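Local coordinates for septation protein imp2 (Schizosaccharomyces pombe, PDB 5C1F) that anchors cytoskeletal proteins to phospholipid membranes and is required for normal septation, with a role in disassembly of the medial ring, at residues A15-Y20 with A198-E203; S25-V30 with Q212-E217; K31-E36 with H220-V225; D98-A103 with M226-L231. All coordinates share one frame; numbering follows the deposited sequence.

Interaction 1: residues A15-Y20 with A198-E203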
loop_
_atom_site.group_PDB
_atom_site.type_symbol
_atom_site.label_atom_id
_atom_site.label_comp_id
_atom_site.label_asym_id
_atom_site.label_seq_id
_atom_site.Cartn_x
_atom_site.Cartn_y
_atom_site.Cartn_z
ATOM N N ALA A 15 3.872 -54.649 1.414
ATOM C CA ALA A 15 4.660 -55.817 1.800
ATOM C C ALA A 15 6.038 -55.450 2.351
ATOM O O ALA A 15 6.698 -56.280 2.975
ATOM C CB ALA A 15 4.804 -56.763 0.616
ATOM N N ASN A 16 6.472 -54.215 2.120
ATOM C CA ASN A 16 7.772 -53.767 2.614
ATOM C C ASN A 16 7.677 -52.486 3.437
ATOM O O ASN A 16 8.613 -51.684 3.456
ATOM C CB ASN A 16 8.741 -53.559 1.448
ATOM C CG ASN A 16 8.946 -54.818 0.630
ATOM O OD1 ASN A 16 9.732 -55.692 0.999
ATOM N ND2 ASN A 16 8.243 -54.916 -0.493
ATOM N N ASP A 17 6.546 -52.312 4.119
ATOM C CA ASP A 17 6.284 -51.123 4.927
ATOM C C ASP A 17 6.419 -49.849 4.104
ATOM O O ASP A 17 7.046 -48.881 4.537
ATOM C CB ASP A 17 7.226 -51.069 6.132
ATOM C CG ASP A 17 7.229 -52.357 6.927
ATOM O OD1 ASP A 17 6.235 -53.111 6.848
ATOM O OD2 ASP A 17 8.226 -52.614 7.632
ATOM N N GLU A 18 5.833 -49.861 2.910
ATOM C CA GLU A 18 5.875 -48.709 2.018
ATOM C C GLU A 18 5.213 -47.495 2.657
ATOM O O GLU A 18 5.722 -46.380 2.561
ATOM C CB GLU A 18 5.202 -49.038 0.681
ATOM C CG GLU A 18 6.070 -49.831 -0.293
ATOM C CD GLU A 18 6.068 -51.332 -0.029
ATOM O OE1 GLU A 18 5.621 -51.760 1.057
ATOM O OE2 GLU A 18 6.513 -52.087 -0.920
ATOM N N GLY A 19 4.080 -47.720 3.314
ATOM C CA GLY A 19 3.382 -46.663 4.024
ATOM C C GLY A 19 4.206 -46.059 5.144
ATOM O O GLY A 19 4.073 -44.876 5.448
ATOM N N TYR A 20 5.059 -46.875 5.755
ATOM C CA TYR A 20 5.913 -46.411 6.841
ATOM C C TYR A 20 6.902 -45.367 6.354
ATOM O O TYR A 20 6.979 -44.271 6.901
ATOM C CB TYR A 20 6.667 -47.580 7.481
ATOM C CG TYR A 20 7.701 -47.153 8.506
ATOM C CD1 TYR A 20 7.323 -46.773 9.788
ATOM C CD2 TYR A 20 9.055 -47.139 8.193
ATOM C CE1 TYR A 20 8.264 -46.387 10.729
ATOM C CE2 TYR A 20 10.002 -46.755 9.126
ATOM C CZ TYR A 20 9.603 -46.380 10.391
ATOM O OH TYR A 20 10.545 -45.996 11.321
ATOM N N ALA A 198 2.618 -58.364 15.663
ATOM C CA ALA A 198 1.352 -58.039 16.305
ATOM C C ALA A 198 1.426 -56.658 16.936
ATOM O O ALA A 198 0.500 -55.856 16.811
ATOM C CB ALA A 198 0.993 -59.084 17.349
ATOM N N ARG A 199 2.537 -56.383 17.610
ATOM C CA ARG A 199 2.747 -55.082 18.230
ATOM C C ARG A 199 2.907 -54.001 17.168
ATOM O O ARG A 199 2.440 -52.874 17.341
ATOM C CB ARG A 199 3.968 -55.109 19.151
ATOM C CG ARG A 199 3.780 -55.956 20.401
ATOM C CD ARG A 199 4.871 -55.687 21.425
ATOM N NE ARG A 199 6.204 -55.929 20.883
ATOM C CZ ARG A 199 6.870 -57.071 21.018
ATOM N NH1 ARG A 199 6.330 -58.083 21.683
ATOM N NH2 ARG A 199 8.080 -57.201 20.489
ATOM N N TRP A 200 3.560 -54.358 16.066
ATOM C CA TRP A 200 3.776 -53.426 14.966
ATOM C C TRP A 200 2.467 -52.995 14.310
ATOM O O TRP A 200 2.265 -51.813 14.032
ATOM C CB TRP A 200 4.697 -54.045 13.915
ATOM C CG TRP A 200 4.652 -53.314 12.615
ATOM C CD1 TRP A 200 4.072 -53.738 11.456
ATOM C CD2 TRP A 200 5.184 -52.013 12.347
ATOM N NE1 TRP A 200 4.222 -52.785 10.477
ATOM C CE2 TRP A 200 4.901 -51.716 11.000
ATOM C CE3 TRP A 200 5.878 -51.073 13.115
ATOM C CZ2 TRP A 200 5.289 -50.518 10.403
ATOM C CZ3 TRP A 200 6.261 -49.885 12.521
ATOM C CH2 TRP A 200 5.966 -49.618 11.178
ATOM N N THR A 201 1.592 -53.962 14.059
ATOM C CA THR A 201 0.296 -53.701 13.441
ATOM C C THR A 201 -0.527 -52.717 14.267
ATOM O O THR A 201 -1.132 -51.790 13.724
ATOM C CB THR A 201 -0.505 -55.007 13.250
ATOM O OG1 THR A 201 0.148 -55.832 12.276
ATOM C CG2 THR A 201 -1.922 -54.713 12.784
ATOM N N ASN A 202 -0.534 -52.911 15.582
ATOM C CA ASN A 202 -1.277 -52.030 16.477
ATOM C C ASN A 202 -0.667 -50.638 16.576
ATOM O O ASN A 202 -1.383 -49.639 16.623
ATOM C CB ASN A 202 -1.368 -52.646 17.873
ATOM C CG ASN A 202 -2.584 -53.534 18.037
ATOM O OD1 ASN A 202 -3.651 -53.251 17.491
ATOM N ND2 ASN A 202 -2.431 -54.617 18.792
ATOM N N GLU A 203 0.660 -50.578 16.606
ATOM C CA GLU A 203 1.361 -49.317 16.803
ATOM C C GLU A 203 1.307 -48.448 15.552
ATOM O O GLU A 203 1.133 -47.234 15.638
ATOM C CB GLU A 203 2.813 -49.574 17.206
ATOM C CG GLU A 203 3.319 -48.641 18.287
ATOM C CD GLU A 203 2.495 -48.728 19.558
ATOM O OE1 GLU A 203 2.263 -49.856 20.043
ATOM O OE2 GLU A 203 2.070 -47.667 20.065
#
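Tyr20 and Trp200 meet in an offset edge-to-face aromatic pair inside the F-BAR helical bundle. Tyr20 sits in the first turn of helix 18-59. Trp200 belongs to the long helix 162-252. The six-membered ring of Trp200 turns its edge toward the Tyr20 face. The ring centroids are 5.6 Å apart and the planes stand at 68°. The touch itself is narrow. Trp200 CH2, the far corner of the indole, comes within 3.4 Å of Tyr20 CD1. Both side chains leave the backbone with CG anti to N, chi1 173° in Tyr20 and 164° in Trp200. This carries the two rings into the space between the helices.

Asp17, at the N-cap position of helix 18-59, adds a looser approach. Its carboxylate does not cap the helix but turns to helix 69-155: OD1 forms a salt bridge with Lys129 and OD2 a hydrogen bond with His126. The same two residues also serve the rings. His126 stacks on Tyr20, and Lys129 makes a cation-pi contact with Trp200. Three helices therefore converge on one buried aromatic and charged cluster.

The turn before the helix is fastened from within. Glu18 folds back, and its OE1 accepts from the backbone N of Asn16 at 2.8 Å. At the indole, Asp17 OD1 stays 4.2 Å from Trp200 NE1, too far for a hydrogen bond.

Interaction 2: residues S25-V30 with Q212-E217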
loop_
_atom_site.group_PDB
_atom_site.type_symbol
_atom_site.label_atom_id
_atom_site.label_comp_id
_atom_site.label_asym_id
_atom_site.label_seq_id
_atom_site.Cartn_x
_atom_site.Cartn_y
_atom_site.Cartn_z
ATOM N N SER A 25 8.478 -39.657 5.448
ATOM C CA SER A 25 9.150 -38.739 4.537
ATOM C C SER A 25 8.269 -37.549 4.160
ATOM O O SER A 25 8.769 -36.522 3.706
ATOM C CB SER A 25 9.591 -39.480 3.274
ATOM O OG SER A 25 8.487 -40.108 2.647
ATOM N N ARG A 26 6.959 -37.686 4.349
ATOM C CA ARG A 26 6.032 -36.614 4.005
ATOM C C ARG A 26 6.232 -35.390 4.900
ATOM O O ARG A 26 5.944 -34.263 4.495
ATOM C CB ARG A 26 4.582 -37.103 4.095
ATOM C CG ARG A 26 3.557 -35.989 3.923
ATOM C CD ARG A 26 2.153 -36.495 3.657
ATOM N NE ARG A 26 1.196 -35.390 3.641
ATOM C CZ ARG A 26 1.033 -34.552 2.620
ATOM N NH1 ARG A 26 1.762 -34.688 1.521
ATOM N NH2 ARG A 26 0.140 -33.574 2.699
ATOM N N PHE A 27 6.741 -35.615 6.108
ATOM C CA PHE A 27 7.005 -34.526 7.047
ATOM C C PHE A 27 7.846 -33.413 6.428
ATOM O O PHE A 27 7.637 -32.236 6.718
ATOM C CB PHE A 27 7.698 -35.059 8.302
ATOM C CG PHE A 27 6.748 -35.567 9.344
ATOM C CD1 PHE A 27 6.023 -34.683 10.128
ATOM C CD2 PHE A 27 6.576 -36.928 9.545
ATOM C CE1 PHE A 27 5.143 -35.144 11.091
ATOM C CE2 PHE A 27 5.697 -37.396 10.507
ATOM C CZ PHE A 27 4.980 -36.502 11.280
ATOM N N SER A 28 8.786 -33.790 5.567
ATOM C CA SER A 28 9.655 -32.822 4.908
ATOM C C SER A 28 8.927 -32.068 3.795
ATOM O O SER A 28 9.275 -30.931 3.478
ATOM C CB SER A 28 10.896 -33.517 4.343
ATOM O OG SER A 28 10.537 -34.456 3.347
ATOM N N ASP A 29 7.924 -32.708 3.199
ATOM C CA ASP A 29 7.125 -32.077 2.152
ATOM C C ASP A 29 6.181 -31.047 2.757
ATOM O O ASP A 29 6.009 -29.952 2.221
ATOM C CB ASP A 29 6.329 -33.122 1.367
ATOM C CG ASP A 29 7.217 -34.073 0.593
ATOM O OD1 ASP A 29 8.361 -33.687 0.267
ATOM O OD2 ASP A 29 6.769 -35.203 0.308
ATOM N N VAL A 30 5.569 -31.420 3.876
ATOM C CA VAL A 30 4.722 -30.520 4.645
ATOM C C VAL A 30 5.508 -29.285 5.078
ATOM O O VAL A 30 5.013 -28.158 4.998
ATOM C CB VAL A 30 4.139 -31.235 5.885
ATOM C CG1 VAL A 30 3.522 -30.239 6.848
ATOM C CG2 VAL A 30 3.121 -32.284 5.463
ATOM N N GLN A 212 -2.885 -38.960 10.319
ATOM C CA GLN A 212 -4.059 -38.468 9.607
ATOM C C GLN A 212 -4.601 -37.210 10.276
ATOM O O GLN A 212 -5.080 -36.299 9.604
ATOM C CB GLN A 212 -5.146 -39.538 9.535
ATOM C CG GLN A 212 -6.374 -39.103 8.752
ATOM C CD GLN A 212 -7.368 -40.227 8.558
ATOM O OE1 GLN A 212 -7.054 -41.393 8.793
ATOM N NE2 GLN A 212 -8.577 -39.882 8.128
ATOM N N ASP A 213 -4.522 -37.165 11.602
ATOM C CA ASP A 213 -4.922 -35.973 12.340
ATOM C C ASP A 213 -4.092 -34.782 11.885
ATOM O O ASP A 213 -4.630 -33.722 11.585
ATOM C CB ASP A 213 -4.767 -36.178 13.849
ATOM C CG ASP A 213 -5.821 -37.101 14.425
ATOM O OD1 ASP A 213 -6.830 -37.355 13.735
ATOM O OD2 ASP A 213 -5.647 -37.566 15.572
ATOM N N ILE A 214 -2.780 -34.977 11.817
ATOM C CA ILE A 214 -1.861 -33.920 11.411
ATOM C C ILE A 214 -2.174 -33.403 10.011
ATOM O O ILE A 214 -2.166 -32.194 9.776
ATOM C CB ILE A 214 -0.398 -34.405 11.462
ATOM C CG1 ILE A 214 0.056 -34.558 12.915
ATOM C CG2 ILE A 214 0.525 -33.439 10.726
ATOM C CD1 ILE A 214 1.485 -35.047 13.059
ATOM N N GLU A 215 -2.460 -34.317 9.089
ATOM C CA GLU A 215 -2.774 -33.930 7.718
ATOM C C GLU A 215 -4.090 -33.160 7.644
ATOM O O GLU A 215 -4.185 -32.147 6.950
ATOM C CB GLU A 215 -2.828 -35.160 6.809
ATOM C CG GLU A 215 -3.246 -34.863 5.376
ATOM C CD GLU A 215 -2.332 -33.865 4.678
ATOM O OE1 GLU A 215 -1.149 -33.750 5.064
ATOM O OE2 GLU A 215 -2.802 -33.193 3.736
ATOM N N GLU A 216 -5.098 -33.635 8.367
ATOM C CA GLU A 216 -6.394 -32.965 8.390
ATOM C C GLU A 216 -6.305 -31.583 9.037
ATOM O O GLU A 216 -6.932 -30.634 8.571
ATOM C CB GLU A 216 -7.423 -33.825 9.119
ATOM C CG GLU A 216 -7.790 -35.095 8.376
ATOM C CD GLU A 216 -8.704 -35.995 9.179
ATOM O OE1 GLU A 216 -9.009 -35.654 10.341
ATOM O OE2 GLU A 216 -9.117 -37.045 8.644
ATOM N N GLU A 217 -5.522 -31.471 10.106
ATOM C CA GLU A 217 -5.328 -30.186 10.768
ATOM C C GLU A 217 -4.513 -29.241 9.895
ATOM O O GLU A 217 -4.733 -28.029 9.903
ATOM C CB GLU A 217 -4.638 -30.371 12.118
ATOM C CG GLU A 217 -5.459 -31.129 13.140
ATOM C CD GLU A 217 -4.629 -31.571 14.324
ATOM O OE1 GLU A 217 -3.514 -31.033 14.504
ATOM O OE2 GLU A 217 -5.086 -32.464 15.071
#
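Ile214 and Glu215, neighbours on helix 162-252, make the two contacts with helix 18-59, one apolar and one ionic. Ile214 comes first. Its CD1 end reaches the edge of the Phe27 ring, lying 4.2 Å from Phe27 CE1. The two side chains cross at about a right angle. The same Phe27 also packs on Leu111 and Lys115 of helix 69-155.

Glu215 follows with a salt bridge to Arg26. The arginine chain is extended from CG to NE, which lets it span the gap between the helices. Val30 CG2 lies over one face of the guanidinium. Arg26 grips one carboxylate oxygen side-on with two nitrogens. Glu215 OE1 is 2.7 Å from Arg26 NH2, in a fairly straight bond of 162°. The bond from Arg26 NE to Glu215 OE1 is longer, at 3.2 Å, and more bent. The oxygen lies in the guanidinium plane, while both nitrogens come from above the same face of the carboxylate. The other oxygen, OE2, has salt bridges to Arg218 and Arg219. This cationic setting would probably favour the charged form of Glu215. Arg26 also packs on Phe263 of the second subunit. Ionic and apolar links thus join two helices of the F-BAR bundle, beside the second subunit of the dimer.

Interaction 3: residues K31-E36 with H220-V225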
loop_
_atom_site.group_PDB
_atom_site.type_symbol
_atom_site.label_atom_id
_atom_site.label_comp_id
_atom_site.label_asym_id
_atom_site.label_seq_id
_atom_site.Cartn_x
_atom_site.Cartn_y
_atom_site.Cartn_z
ATOM N N LYS A 31 6.742 -29.505 5.522
ATOM C CA LYS A 31 7.605 -28.415 5.968
ATOM C C LYS A 31 7.954 -27.477 4.815
ATOM O O LYS A 31 7.988 -26.257 4.982
ATOM C CB LYS A 31 8.882 -28.975 6.600
ATOM C CG LYS A 31 9.879 -27.907 7.018
ATOM C CD LYS A 31 11.128 -28.505 7.644
ATOM C CE LYS A 31 12.121 -27.408 7.998
ATOM N NZ LYS A 31 13.375 -27.941 8.593
ATOM N N HIS A 32 8.210 -28.064 3.649
ATOM C CA HIS A 32 8.535 -27.317 2.438
ATOM C C HIS A 32 7.381 -26.411 2.010
ATOM O O HIS A 32 7.574 -25.219 1.761
ATOM C CB HIS A 32 8.891 -28.287 1.309
ATOM C CG HIS A 32 9.418 -27.626 0.078
ATOM N ND1 HIS A 32 10.655 -27.007 0.033
ATOM C CD2 HIS A 32 8.893 -27.491 -1.161
ATOM C CE1 HIS A 32 10.857 -26.521 -1.172
ATOM N NE2 HIS A 32 9.801 -26.799 -1.922
ATOM N N ILE A 33 6.189 -26.991 1.920
ATOM C CA ILE A 33 4.974 -26.247 1.593
ATOM C C ILE A 33 4.752 -25.110 2.582
ATOM O O ILE A 33 4.415 -23.988 2.200
ATOM C CB ILE A 33 3.732 -27.165 1.600
ATOM C CG1 ILE A 33 3.878 -28.277 0.559
ATOM C CG2 ILE A 33 2.460 -26.362 1.360
ATOM C CD1 ILE A 33 2.847 -29.377 0.699
ATOM N N ASN A 34 4.951 -25.415 3.859
ATOM C CA ASN A 34 4.759 -24.444 4.923
ATOM C C ASN A 34 5.733 -23.274 4.817
ATOM O O ASN A 34 5.364 -22.125 5.050
ATOM C CB ASN A 34 4.904 -25.130 6.281
ATOM C CG ASN A 34 4.517 -24.230 7.431
ATOM O OD1 ASN A 34 3.335 -23.997 7.676
ATOM N ND2 ASN A 34 5.513 -23.726 8.151
ATOM N N GLU A 35 6.975 -23.571 4.454
ATOM C CA GLU A 35 8.009 -22.548 4.357
ATOM C C GLU A 35 7.810 -21.655 3.131
ATOM O O GLU A 35 8.117 -20.464 3.170
ATOM C CB GLU A 35 9.395 -23.202 4.329
ATOM C CG GLU A 35 10.559 -22.250 4.058
ATOM C CD GLU A 35 10.704 -21.162 5.107
ATOM O OE1 GLU A 35 10.225 -21.354 6.245
ATOM O OE2 GLU A 35 11.300 -20.111 4.789
ATOM N N GLU A 36 7.290 -22.227 2.050
ATOM C CA GLU A 36 6.994 -21.453 0.847
ATOM C C GLU A 36 5.972 -20.364 1.130
ATOM O O GLU A 36 6.154 -19.209 0.741
ATOM C CB GLU A 36 6.474 -22.358 -0.269
ATOM C CG GLU A 36 7.534 -23.206 -0.926
ATOM C CD GLU A 36 6.985 -24.013 -2.086
ATOM O OE1 GLU A 36 5.771 -24.308 -2.081
ATOM O OE2 GLU A 36 7.765 -24.344 -3.003
ATOM N N HIS A 220 -6.823 -27.587 7.359
ATOM C CA HIS A 220 -7.661 -26.605 8.038
ATOM C C HIS A 220 -6.834 -25.377 8.398
ATOM O O HIS A 220 -7.300 -24.244 8.268
ATOM C CB HIS A 220 -8.301 -27.197 9.292
ATOM C CG HIS A 220 -9.486 -28.070 9.015
ATOM N ND1 HIS A 220 -10.678 -27.574 8.537
ATOM C CD2 HIS A 220 -9.663 -29.406 9.160
ATOM C CE1 HIS A 220 -11.541 -28.567 8.393
ATOM N NE2 HIS A 220 -10.949 -29.687 8.764
ATOM N N PHE A 221 -5.604 -25.611 8.845
ATOM C CA PHE A 221 -4.709 -24.522 9.212
ATOM C C PHE A 221 -4.438 -23.598 8.025
ATOM O O PHE A 221 -4.589 -22.381 8.129
ATOM C CB PHE A 221 -3.389 -25.068 9.761
ATOM C CG PHE A 221 -2.284 -24.051 9.790
ATOM C CD1 PHE A 221 -2.256 -23.064 10.763
ATOM C CD2 PHE A 221 -1.278 -24.074 8.835
ATOM C CE1 PHE A 221 -1.242 -22.120 10.784
ATOM C CE2 PHE A 221 -0.263 -23.132 8.850
ATOM C CZ PHE A 221 -0.246 -22.155 9.825
ATOM N N LEU A 222 -4.044 -24.184 6.900
ATOM C CA LEU A 222 -3.700 -23.405 5.714
ATOM C C LEU A 222 -4.888 -22.600 5.191
ATOM O O LEU A 222 -4.724 -21.456 4.769
ATOM C CB LEU A 222 -3.150 -24.322 4.617
ATOM C CG LEU A 222 -1.747 -24.864 4.902
ATOM C CD1 LEU A 222 -1.254 -25.777 3.788
ATOM C CD2 LEU A 222 -0.773 -23.717 5.126
ATOM N N LYS A 223 -6.078 -23.193 5.228
ATOM C CA LYS A 223 -7.293 -22.486 4.826
ATOM C C LYS A 223 -7.591 -21.289 5.734
ATOM O O LYS A 223 -7.907 -20.201 5.252
ATOM C CB LYS A 223 -8.494 -23.438 4.822
ATOM C CG LYS A 223 -8.520 -24.417 3.657
ATOM C CD LYS A 223 -9.750 -25.316 3.730
ATOM C CE LYS A 223 -11.029 -24.496 3.781
ATOM N NZ LYS A 223 -12.235 -25.344 4.009
ATOM N N SER A 224 -7.490 -21.494 7.045
ATOM C CA SER A 224 -7.816 -20.446 8.012
ATOM C C SER A 224 -6.858 -19.262 7.915
ATOM O O SER A 224 -7.274 -18.112 8.045
ATOM C CB SER A 224 -7.806 -21.005 9.439
ATOM O OG SER A 224 -6.500 -21.394 9.829
ATOM N N VAL A 225 -5.577 -19.542 7.682
ATOM C CA VAL A 225 -4.577 -18.484 7.575
ATOM C C VAL A 225 -4.801 -17.645 6.321
ATOM O O VAL A 225 -4.730 -16.418 6.370
ATOM C CB VAL A 225 -3.144 -19.049 7.559
ATOM C CG1 VAL A 225 -2.136 -17.926 7.386
ATOM C CG2 VAL A 225 -2.868 -19.799 8.844
#
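In the central part of the F-BAR helical bundle, Ile33 and Asn34 of helix 18-59 meet Leu222 and Phe221 of helix 162-252. The contact is small and largely buried. Two pairs carry it. Ile33 and Leu222 meet through their methyl groups, CG2 of Ile33 lying 4.5 Å from CD1 of Leu222. Both residues point their side chains into the interface. Leu222 also rests on Phe104 of helix 69-155, and Ile33 packs on Glu67 of the second subunit. The apolar pair is thus joined to the third helix and to the dimer partner.

The second pair is Asn34 with Phe221. Asn34 comes across the line of the Phe221 side chain, with the amide and ring planes 36° apart. In Asn34, CG lies anti to the backbone N (chi1 -172°), which brings the amide toward the ring. Its ND2 is hydrogen-bonded to the carbonyl of Phe104, and this fixes the amide on helix 69-155. Phe221 is held as well. Its ring stacks with Tyr107, and CG2 of Val225 lies over one face, 3.4 Å above the plane and offset toward the rim. With the amide and ring so placed, Asn34 OD1 approaches Phe221 CE2 to 3.9 Å.

Interaction 4: residues D98-A103 with M226-L231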
loop_
_atom_site.group_PDB
_atom_site.type_symbol
_atom_site.label_atom_id
_atom_site.label_comp_id
_atom_site.label_asym_id
_atom_site.label_seq_id
_atom_site.Cartn_x
_atom_site.Cartn_y
_atom_site.Cartn_z
ATOM N N ASP A 98 2.169 -10.980 12.403
ATOM C CA ASP A 98 1.879 -11.756 13.605
ATOM C C ASP A 98 0.845 -12.859 13.392
ATOM O O ASP A 98 1.033 -13.982 13.860
ATOM C CB ASP A 98 1.410 -10.827 14.727
ATOM C CG ASP A 98 2.467 -9.818 15.123
ATOM O OD1 ASP A 98 3.667 -10.129 14.969
ATOM O OD2 ASP A 98 2.102 -8.713 15.578
ATOM N N ASP A 99 -0.242 -12.550 12.689
ATOM C CA ASP A 99 -1.346 -13.499 12.553
ATOM C C ASP A 99 -1.266 -14.352 11.292
ATOM O O ASP A 99 -1.889 -15.411 11.216
ATOM C CB ASP A 99 -2.686 -12.765 12.577
ATOM C CG ASP A 99 -2.931 -12.044 13.885
ATOM O OD1 ASP A 99 -2.253 -12.369 14.882
ATOM O OD2 ASP A 99 -3.805 -11.154 13.914
ATOM N N VAL A 100 -0.512 -13.900 10.297
ATOM C CA VAL A 100 -0.405 -14.663 9.060
ATOM C C VAL A 100 0.981 -15.294 8.925
ATOM O O VAL A 100 1.119 -16.508 9.058
ATOM C CB VAL A 100 -0.721 -13.789 7.832
ATOM C CG1 VAL A 100 -0.725 -14.629 6.567
ATOM C CG2 VAL A 100 -2.069 -13.113 8.008
ATOM N N GLU A 101 2.000 -14.476 8.680
ATOM C CA GLU A 101 3.369 -14.974 8.545
ATOM C C GLU A 101 3.820 -15.834 9.725
ATOM O O GLU A 101 4.250 -16.974 9.541
ATOM C CB GLU A 101 4.348 -13.813 8.377
ATOM C CG GLU A 101 5.812 -14.230 8.477
ATOM C CD GLU A 101 6.757 -13.042 8.513
ATOM O OE1 GLU A 101 6.282 -11.892 8.396
ATOM O OE2 GLU A 101 7.977 -13.259 8.659
ATOM N N ASN A 102 3.722 -15.288 10.933
ATOM C CA ASN A 102 4.187 -15.995 12.124
ATOM C C ASN A 102 3.363 -17.237 12.445
ATOM O O ASN A 102 3.804 -18.096 13.204
ATOM C CB ASN A 102 4.197 -15.057 13.332
ATOM C CG ASN A 102 5.297 -14.015 13.251
ATOM O OD1 ASN A 102 6.263 -14.174 12.502
ATOM N ND2 ASN A 102 5.156 -12.943 14.023
ATOM N N ALA A 103 2.167 -17.328 11.870
ATOM C CA ALA A 103 1.331 -18.509 12.052
ATOM C C ALA A 103 1.999 -19.722 11.416
ATOM O O ALA A 103 1.951 -20.823 11.962
ATOM C CB ALA A 103 -0.056 -18.288 11.464
ATOM N N MET A 226 -5.073 -18.309 5.201
ATOM C CA MET A 226 -5.414 -17.599 3.974
ATOM C C MET A 226 -6.711 -16.826 4.169
ATOM O O MET A 226 -6.871 -15.726 3.645
ATOM C CB MET A 226 -5.535 -18.563 2.793
ATOM C CG MET A 226 -4.196 -18.989 2.218
ATOM S SD MET A 226 -4.330 -19.907 0.666
ATOM C CE MET A 226 -5.252 -21.356 1.188
ATOM N N TRP A 227 -7.632 -17.404 4.933
ATOM C CA TRP A 227 -8.875 -16.722 5.255
ATOM C C TRP A 227 -8.575 -15.464 6.065
ATOM O O TRP A 227 -9.084 -14.386 5.760
ATOM C CB TRP A 227 -9.820 -17.644 6.023
ATOM C CG TRP A 227 -11.184 -17.065 6.233
ATOM C CD1 TRP A 227 -11.573 -16.225 7.235
ATOM C CD2 TRP A 227 -12.346 -17.286 5.421
ATOM N NE1 TRP A 227 -12.903 -15.908 7.098
ATOM C CE2 TRP A 227 -13.402 -16.546 5.992
ATOM C CE3 TRP A 227 -12.596 -18.036 4.267
ATOM C CZ2 TRP A 227 -14.686 -16.535 5.450
ATOM C CZ3 TRP A 227 -13.872 -18.024 3.730
ATOM C CH2 TRP A 227 -14.900 -17.279 4.322
ATOM N N THR A 228 -7.734 -15.609 7.085
ATOM C CA THR A 228 -7.331 -14.483 7.924
ATOM C C THR A 228 -6.697 -13.381 7.078
ATOM O O THR A 228 -6.967 -12.195 7.286
ATOM C CB THR A 228 -6.349 -14.929 9.034
ATOM O OG1 THR A 228 -7.035 -15.785 9.956
ATOM C CG2 THR A 228 -5.796 -13.729 9.796
ATOM N N PHE A 229 -5.877 -13.782 6.112
ATOM C CA PHE A 229 -5.248 -12.842 5.192
ATOM C C PHE A 229 -6.283 -11.969 4.476
ATOM O O PHE A 229 -6.119 -10.751 4.397
ATOM C CB PHE A 229 -4.388 -13.597 4.172
ATOM C CG PHE A 229 -3.864 -12.735 3.053
ATOM C CD1 PHE A 229 -2.946 -11.730 3.307
ATOM C CD2 PHE A 229 -4.280 -12.941 1.745
ATOM C CE1 PHE A 229 -2.458 -10.936 2.283
ATOM C CE2 PHE A 229 -3.795 -12.153 0.716
ATOM C CZ PHE A 229 -2.880 -11.149 0.986
ATOM N N THR A 230 -7.352 -12.583 3.971
ATOM C CA THR A 230 -8.392 -11.832 3.266
ATOM C C THR A 230 -9.181 -10.921 4.200
ATOM O O THR A 230 -9.626 -9.843 3.800
ATOM C CB THR A 230 -9.390 -12.761 2.548
ATOM O OG1 THR A 230 -10.219 -13.424 3.513
ATOM C CG2 THR A 230 -8.655 -13.786 1.703
ATOM N N LEU A 231 -9.365 -11.365 5.440
ATOM C CA LEU A 231 -10.079 -10.570 6.429
ATOM C C LEU A 231 -9.303 -9.301 6.745
ATOM O O LEU A 231 -9.878 -8.219 6.864
ATOM C CB LEU A 231 -10.312 -11.375 7.707
ATOM C CG LEU A 231 -11.286 -12.544 7.612
ATOM C CD1 LEU A 231 -11.477 -13.173 8.980
ATOM C CD2 LEU A 231 -12.614 -12.083 7.034
#
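Val100 and Thr228 pass alongside each other, pointing in opposite directions, where two long helices of the F-BAR bundle meet. Helix 69-155 supplies Val100 and helix 162-252 supplies Thr228. The short segments run nearly antiparallel, at 150° between their directions, with axes 9.3 Å apart at closest approach. Contact is by methyl groups: Val100 CG2 lies 4.2 Å from Thr228 CG2. In Thr228 the methyl is anti to the backbone N, and the hydroxyl lies beside that N (chi1 -67°). This splits the side chain into two roles. CG2 meets the opposing helix, while OG1 is hydrogen-bonded to the carbonyl of Ser224 in its own helix.

Asp99 touches the same methyl from the neighbouring position. Its CB, not its carboxylate, makes the approach, 4.3 Å from Thr228 CG2.

Val100 reaches further along the facing helix. Its CG2 lies 4.3 Å from Phe229 CA, against the backbone itself. The Phe229 ring meets Tyr41 of helix 18-59, so the third helix closes this side. Phe229 also packs on Val82 of the second subunit, which ties the contact to the dimer.

Helix 69-155 is not regular here, for it has a wider pi-type turn at 98-101. Val100 lies within that turn. Its CA comes closest to that of Phe229, at 6.5 Å, and its CG1 is 4.5 Å from Phe229 CB.

How the interactions relate
All four contacts lie in one F-BAR domain, and helix 162-252 takes part in each. Interactions 2 and 3 pair it with helix 18-59, interaction 1 with the N-terminal start of that helix, and interaction 4 with helix 69-155. Along helix 162-252 they come in the order 1, 2, 3, 4. Their centres step 18 Å, 11 Å and 10 Å, and those of interactions 1 and 4 are 38 Å apart. Segments 15-20, 25-30 and 31-36 follow in the same order as their partners, so the two helices run parallel. Interactions 3 and 4 touch: Val225 CG1 lies 3.7 Å from Val100 CG1. Every contact also reaches the second subunit, so bundle and dimer packing are linked along the domain.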